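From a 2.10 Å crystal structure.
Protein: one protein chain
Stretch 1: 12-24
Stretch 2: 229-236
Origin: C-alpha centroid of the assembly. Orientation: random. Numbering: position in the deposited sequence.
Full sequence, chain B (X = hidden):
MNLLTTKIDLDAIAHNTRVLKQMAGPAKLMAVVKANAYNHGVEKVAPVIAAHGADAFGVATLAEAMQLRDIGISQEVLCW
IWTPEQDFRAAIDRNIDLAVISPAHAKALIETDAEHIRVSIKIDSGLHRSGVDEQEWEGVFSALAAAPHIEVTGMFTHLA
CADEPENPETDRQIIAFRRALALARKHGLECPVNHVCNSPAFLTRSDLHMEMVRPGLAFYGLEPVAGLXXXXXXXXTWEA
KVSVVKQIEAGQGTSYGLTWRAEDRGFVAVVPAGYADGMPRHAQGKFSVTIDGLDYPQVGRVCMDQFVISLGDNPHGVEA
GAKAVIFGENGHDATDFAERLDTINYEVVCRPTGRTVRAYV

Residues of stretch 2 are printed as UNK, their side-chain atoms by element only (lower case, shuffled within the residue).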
ATOM      1  N   ALA B  12     -10.830  21.437   0.810  1.00 19.72           N
ATOM      2  CA  ALA B  12     -11.044  21.063  -0.583  1.00 18.75           C
ATOM      3  C   ALA B  12     -12.148  20.015  -0.632  1.00 18.79           C
ATOM      4  O   ALA B  12     -12.993  20.027  -1.530  1.00 20.40           O
ATOM      5  CB  ALA B  12      -9.757  20.505  -1.183  1.00 16.44           C
ATOM      6  N   ILE B  13     -12.142  19.111   0.348  1.00 18.90           N
ATOM      7  CA  ILE B  13     -13.152  18.058   0.424  1.00 19.01           C
ATOM      8  C   ILE B  13     -14.537  18.652   0.700  1.00 19.99           C
ATOM      9  O   ILE B  13     -15.533  18.254   0.088  1.00 19.63           O
ATOM     10  CB  ILE B  13     -12.791  17.023   1.523  1.00 18.95           C
ATOM     11  CG1 ILE B  13     -11.565  16.217   1.075  1.00 23.23           C
ATOM     12  CG2 ILE B  13     -13.970  16.088   1.789  1.00 13.99           C
ATOM     13  CD1 ILE B  13     -11.115  15.162   2.052  1.00 27.54           C
ATOM     14  N   ALA B  14     -14.601  19.605   1.623  1.00 21.40           N
ATOM     15  CA  ALA B  14     -15.872  20.242   1.940  1.00 21.76           C
ATOM     16  C   ALA B  14     -16.385  20.928   0.673  1.00 21.84           C
ATOM     17  O   ALA B  14     -17.557  20.807   0.316  1.00 22.86           O
ATOM     18  CB  ALA B  14     -15.684  21.256   3.051  1.00 19.89           C
ATOM     19  N   HIS B  15     -15.489  21.638  -0.006  1.00 21.29           N
ATOM     20  CA  HIS B  15     -15.835  22.333  -1.243  1.00 20.68           C
ATOM     21  C   HIS B  15     -16.423  21.346  -2.242  1.00 20.65           C
ATOM     22  O   HIS B  15     -17.508  21.564  -2.787  1.00 22.38           O
ATOM     23  CB  HIS B  15     -14.587  22.977  -1.847  1.00 22.19           C
ATOM     24  CG  HIS B  15     -14.778  23.459  -3.249  1.00 21.51           C
ATOM     25  ND1 HIS B  15     -15.448  24.625  -3.552  1.00 22.02           N
ATOM     26  CD2 HIS B  15     -14.420  22.911  -4.435  1.00 20.33           C
ATOM     27  CE1 HIS B  15     -15.494  24.775  -4.864  1.00 19.81           C
ATOM     28  NE2 HIS B  15     -14.878  23.749  -5.423  1.00 22.06           N
ATOM     29  N   ASN B  16     -15.691  20.261  -2.478  1.00 19.00           N
ATOM     30  CA  ASN B  16     -16.116  19.222  -3.404  1.00 18.93           C
ATOM     31  C   ASN B  16     -17.485  18.693  -2.999  1.00 18.53           C
ATOM     32  O   ASN B  16     -18.340  18.441  -3.853  1.00 17.54           O
ATOM     33  CB  ASN B  16     -15.097  18.074  -3.404  1.00 21.00           C
ATOM     34  CG  ASN B  16     -13.745  18.494  -3.949  1.00 22.04           C
ATOM     35  OD1 ASN B  16     -12.725  17.857  -3.670  1.00 23.07           O
ATOM     36  ND2 ASN B  16     -13.732  19.557  -4.744  1.00 16.83           N
ATOM     37  N   THR B  17     -17.688  18.529  -1.694  1.00 16.99           N
ATOM     38  CA  THR B  17     -18.961  18.032  -1.185  1.00 18.99           C
ATOM     39  C   THR B  17     -20.090  18.998  -1.529  1.00 20.38           C
ATOM     40  O   THR B  17     -21.167  18.578  -1.951  1.00 20.77           O
ATOM     41  CB  THR B  17     -18.914  17.827   0.340  1.00 17.18           C
ATOM     42  OG1 THR B  17     -17.920  16.843   0.656  1.00 16.59           O
ATOM     43  CG2 THR B  17     -20.269  17.348   0.854  1.00 15.48           C
ATOM     44  N   ARG B  18     -19.838  20.295  -1.355  1.00 23.78           N
ATOM     45  CA  ARG B  18     -20.835  21.322  -1.664  1.00 25.66           C
ATOM     46  C   ARG B  18     -21.151  21.336  -3.163  1.00 25.62           C
ATOM     47  O   ARG B  18     -22.310  21.443  -3.562  1.00 27.14           O
ATOM     48  CB  ARG B  18     -20.332  22.705  -1.236  1.00 26.25           C
ATOM     49  CG  ARG B  18     -20.270  22.913   0.269  1.00 29.39           C
ATOM     50  CD  ARG B  18     -19.629  24.253   0.627  1.00 34.76           C
ATOM     51  NE  ARG B  18     -20.324  25.391   0.022  1.00 40.41           N
ATOM     52  CZ  ARG B  18     -19.959  26.662   0.180  1.00 43.01           C
ATOM     53  NH1 ARG B  18     -18.904  26.970   0.926  1.00 43.28           N
ATOM     54  NH2 ARG B  18     -20.648  27.631  -0.412  1.00 43.70           N
ATOM     55  N   VAL B  19     -20.115  21.228  -3.989  1.00 24.14           N
ATOM     56  CA  VAL B  19     -20.295  21.223  -5.438  1.00 23.12           C
ATOM     57  C   VAL B  19     -21.089  20.003  -5.903  1.00 22.64           C
ATOM     58  O   VAL B  19     -21.863  20.078  -6.861  1.00 22.31           O
ATOM     59  CB  VAL B  19     -18.937  21.228  -6.172  1.00 23.96           C
ATOM     60  CG1 VAL B  19     -19.144  20.953  -7.652  1.00 23.78           C
ATOM     61  CG2 VAL B  19     -18.249  22.564  -5.980  1.00 22.14           C
ATOM     62  N   LEU B  20     -20.890  18.873  -5.232  1.00 20.98           N
ATOM     63  CA  LEU B  20     -21.608  17.664  -5.605  1.00 20.27           C
ATOM     64  C   LEU B  20     -23.048  17.738  -5.101  1.00 20.54           C
ATOM     65  O   LEU B  20     -23.972  17.262  -5.763  1.00 20.05           O
ATOM     66  CB  LEU B  20     -20.911  16.426  -5.036  1.00 19.25           C
ATOM     67  CG  LEU B  20     -19.511  16.132  -5.580  1.00 19.54           C
ATOM     68  CD1 LEU B  20     -18.972  14.870  -4.945  1.00 20.08           C
ATOM     69  CD2 LEU B  20     -19.563  15.975  -7.092  1.00 19.28           C
ATOM     70  N   LYS B  21     -23.235  18.342  -3.932  1.00 20.36           N
ATOM     71  CA  LYS B  21     -24.566  18.473  -3.361  1.00 22.10           C
ATOM     72  C   LYS B  21     -25.411  19.357  -4.279  1.00 24.19           C
ATOM     73  O   LYS B  21     -26.554  19.027  -4.595  1.00 23.73           O
ATOM     74  CB  LYS B  21     -24.489  19.082  -1.955  1.00 23.80           C
ATOM     75  CG  LYS B  21     -25.772  18.935  -1.148  1.00 26.93           C
ATOM     76  CD  LYS B  21     -26.146  17.463  -0.991  1.00 28.34           C
ATOM     77  CE  LYS B  21     -27.503  17.283  -0.324  1.00 29.54           C
ATOM     78  NZ  LYS B  21     -27.512  17.779   1.072  1.00 32.69           N
ATOM     79  N   GLN B  22     -24.848  20.475  -4.723  1.00 25.86           N
ATOM     80  CA  GLN B  22     -25.586  21.359  -5.614  1.00 28.56           C
ATOM     81  C   GLN B  22     -25.963  20.617  -6.898  1.00 27.24           C
ATOM     82  O   GLN B  22     -27.094  20.718  -7.368  1.00 27.85           O
ATOM     83  CB  GLN B  22     -24.758  22.602  -5.953  1.00 32.56           C
ATOM     84  CG  GLN B  22     -25.530  23.634  -6.771  1.00 39.10           C
ATOM     85  CD  GLN B  22     -26.746  24.181  -6.026  1.00 41.82           C
ATOM     86  OE1 GLN B  22     -27.590  24.872  -6.606  1.00 45.36           O
ATOM     87  NE2 GLN B  22     -26.833  23.881  -4.732  1.00 42.98           N
ATOM     88  N   MET B  23     -25.018  19.862  -7.448  1.00 25.90           N
ATOM     89  CA  MET B  23     -25.249  19.099  -8.676  1.00 26.40           C
ATOM     90  C   MET B  23     -26.274  17.971  -8.541  1.00 25.73           C
ATOM     91  O   MET B  23     -26.897  17.572  -9.526  1.00 25.65           O
ATOM     92  CB  MET B  23     -23.936  18.495  -9.180  1.00 26.87           C
ATOM     93  CG  MET B  23     -22.930  19.499  -9.707  1.00 28.11           C
ATOM     94  SD  MET B  23     -21.430  18.678 -10.275  1.00 30.06           S
ATOM     95  CE  MET B  23     -22.003  17.949 -11.808  1.00 28.61           C
ATOM     96  N   ALA B  24     -26.435  17.440  -7.334  1.00 23.82           N
ATOM     97  CA  ALA B  24     -27.381  16.352  -7.120  1.00 23.18           C
ATOM     98  C   ALA B  24     -28.825  16.843  -7.131  1.00 24.21           C
ATOM     99  O   ALA B  24     -29.735  16.115  -7.521  1.00 25.36           O
ATOM    100  CB  ALA B  24     -27.076  15.645  -5.804  1.00 22.80           C
ATOM    101  N   UNK B 229     -14.818  19.904 -17.002  1.00 43.67           N
ATOM    102  CA  UNK B 229     -14.608  20.828 -15.895  1.00 43.34           C
ATOM    103  C   UNK B 229     -15.807  20.774 -14.959  1.00 40.58           C
ATOM    104  O   UNK B 229     -16.944  20.672 -15.419  1.00 41.18           O
ATOM    105  o   UNK B 229     -15.903  24.924 -16.842  1.00 53.54           O
ATOM    106  o   UNK B 229     -15.487  24.439 -18.944  1.00 55.48           O
ATOM    107  c   UNK B 229     -15.671  24.101 -17.754  1.00 52.91           C
ATOM    108  c   UNK B 229     -14.477  22.253 -16.442  1.00 47.07           C
ATOM    109  c   UNK B 229     -15.618  22.622 -17.404  1.00 51.34           C
ATOM    110  N   UNK B 230     -15.564  20.842 -13.654  1.00 37.33           N
ATOM    111  CA  UNK B 230     -16.658  20.827 -12.687  1.00 34.01           C
ATOM    112  C   UNK B 230     -16.351  21.668 -11.455  1.00 32.62           C
ATOM    113  O   UNK B 230     -17.137  21.713 -10.511  1.00 33.38           O
ATOM    114  n   UNK B 230     -16.687  17.604 -14.036  1.00 34.23           N
ATOM    115  c   UNK B 230     -18.676  18.505 -14.058  1.00 32.19           C
ATOM    116  c   UNK B 230     -17.363  17.031 -15.015  1.00 32.80           C
ATOM    117  n   UNK B 230     -18.573  17.560 -15.051  1.00 33.27           N
ATOM    118  c   UNK B 230     -17.486  18.539 -13.412  1.00 32.55           C
ATOM    119  c   UNK B 230     -17.004  19.389 -12.277  1.00 33.63           C
ATOM    120  N   UNK B 231     -15.205  22.341 -11.471  1.00 31.21           N
ATOM    121  CA  UNK B 231     -14.827  23.187 -10.353  1.00 29.81           C
ATOM    122  C   UNK B 231     -14.408  22.418  -9.116  1.00 29.41           C
ATOM    123  O   UNK B 231     -14.589  22.891  -7.990  1.00 29.79           O
ATOM    124  N   UNK B 232     -13.841  21.235  -9.318  1.00 26.39           N
ATOM    125  CA  UNK B 232     -13.401  20.409  -8.202  1.00 26.11           C
ATOM    126  C   UNK B 232     -12.014  20.816  -7.730  1.00 26.40           C
ATOM    127  O   UNK B 232     -11.219  21.352  -8.505  1.00 24.83           O
ATOM    128  c   UNK B 232     -15.768  18.721  -7.862  1.00 24.06           C
ATOM    129  c   UNK B 232     -14.731  16.899  -9.220  1.00 22.65           C
ATOM    130  c   UNK B 232     -14.786  18.399  -8.987  1.00 24.55           C
ATOM    131  c   UNK B 232     -13.402  18.933  -8.609  1.00 23.36           C
ATOM    132  N   UNK B 233     -11.735  20.564  -6.453  1.00 25.20           N
ATOM    133  CA  UNK B 233     -10.445  20.890  -5.856  1.00 25.69           C
ATOM    134  C   UNK B 233      -9.711  19.651  -5.340  1.00 23.71           C
ATOM    135  O   UNK B 233     -10.115  19.049  -4.344  1.00 23.38           O
ATOM    136  c   UNK B 233     -11.252  25.060  -6.783  1.00 39.01           C
ATOM    137  c   UNK B 233     -10.563  23.336  -5.107  1.00 34.14           C
ATOM    138  c   UNK B 233     -11.439  23.630  -6.304  1.00 37.13           C
ATOM    139  c   UNK B 233     -10.639  21.876  -4.705  1.00 28.48           C
ATOM    140  n   UNK B 233     -11.955  25.294  -8.076  1.00 39.87           N
ATOM    141  N   UNK B 234      -8.623  19.249  -6.016  1.00 22.44           N
ATOM    142  CA  UNK B 234      -7.852  18.076  -5.594  1.00 21.82           C
ATOM    143  C   UNK B 234      -7.511  18.215  -4.118  1.00 20.20           C
ATOM    144  O   UNK B 234      -7.179  19.300  -3.661  1.00 19.81           O
ATOM    145  c   UNK B 234      -6.623  18.137  -6.494  1.00 21.16           C
ATOM    146  c   UNK B 234      -8.070  19.819  -7.256  1.00 22.51           C
ATOM    147  c   UNK B 234      -7.194  18.687  -7.764  1.00 23.16           C
ATOM    148  N   UNK B 235      -7.591  17.120  -3.373  1.00 20.47           N
ATOM    149  CA  UNK B 235      -7.326  17.184  -1.943  1.00 20.22           C
ATOM    150  C   UNK B 235      -6.028  16.527  -1.474  1.00 20.09           C
ATOM    151  O   UNK B 235      -5.581  16.770  -0.352  1.00 21.09           O
ATOM    152  c   UNK B 235      -8.504  16.587  -1.192  1.00 21.68           C
ATOM    153  N   UNK B 236      -5.418  15.702  -2.316  1.00 18.05           N
ATOM    154  CA  UNK B 236      -4.198  15.022  -1.902  1.00 16.47           C
ATOM    155  C   UNK B 236      -2.935  15.488  -2.604  1.00 15.73           C
ATOM    156  O   UNK B 236      -2.924  15.743  -3.812  1.00 16.11           O
ATOM    157  c   UNK B 236      -4.331  13.503  -2.111  1.00 15.25           C
ATOM    158  s   UNK B 236      -3.199  10.924  -2.053  1.00 14.38           S
ATOM    159  c   UNK B 236      -4.283  10.398  -0.704  1.00 13.71           C
ATOM    160  c   UNK B 236      -3.077  12.712  -1.721  1.00 12.94           C
TER

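Position 229 carries three side-chain carbons in a row, the last bearing two oxygens, and is exposed and out of reach of the helix. A carboxylate on a two-carbon arm makes it Glu229, a charged group suitably left to solvent.

Position 230 has one carbon followed by a five-membered ring of three carbons and two nitrogens; its CB points toward the helix and a ring carbon approaches Met23. This is His230, with CD2 4.1 Å from Met23 CE. Both ring nitrogens are hydrogen-bonded elsewhere in the structure, so the imidazole can pack a carbon against the methionine while its polar atoms stay satisfied.

Position 231 shows no side-chain atom at all and has a phi of 73°, a value that by itself favours glycine; its backbone carbonyl meets His15. This is Gly231. His15 NE2 donates a hydrogen bond to Gly231 O at 2.7 Å, with the nearly straight angle of 164°. The oxygen sits at the edge of the imidazole, near the ring plane.

Position 232 has four carbons forked at the second. Its CA-to-CB bond runs sideways, but one tip of the fork approaches Val19. The pattern is that of Leu232, whose CD2 lies 4.1 Å from Val19 CG1; a branched aliphatic tip suits this apolar neighbour.

Position 233 presents four carbons in a row ending in nitrogen, and the chain passes Ala12 and His15. It is Lys233. Lys233 CB lies 3.9 Å from Ala12 CB, and CD passes 3.6 Å from His15 NE2, so methylenes meet the helix while the residue stays exposed. Its backbone N lies 2.8 Å from Asn16 ND2 as modelled, but that amide is probably turned over, so the pairing is left open.

Position 234 has three carbons closing a ring onto the backbone nitrogen, directed away from the helix, with its carbonyl near Ala12: Pro234. Its phi of -51° lies in the range the ring imposes, and Pro234 O is 3.8 Å from Ala12 CB.

Position 235 has one carbon, its CB, packed against Ala12 and Ile13; it is Ala235. Ala235 CB is buried, 4.1 Å from Ala12 CB and 3.8 Å from Ile13 CG1, a small group fitting close to the helix.

Position 236 has two carbons, a sulfur and a terminal carbon, unbranched and out of reach of the helix: Met236. An unbranched apolar chain suits this buried site.

The irregular segment therefore runs along the helix from Met23 back to Ala12, burying 455 Å² in all. Apolar contacts at Val19, Ala12 and Ile13 supply close packing, while the bond from His15 to the Gly231 carbonyl adds a directional tie.

Stretch 2 (229-236) EHGLKPAM
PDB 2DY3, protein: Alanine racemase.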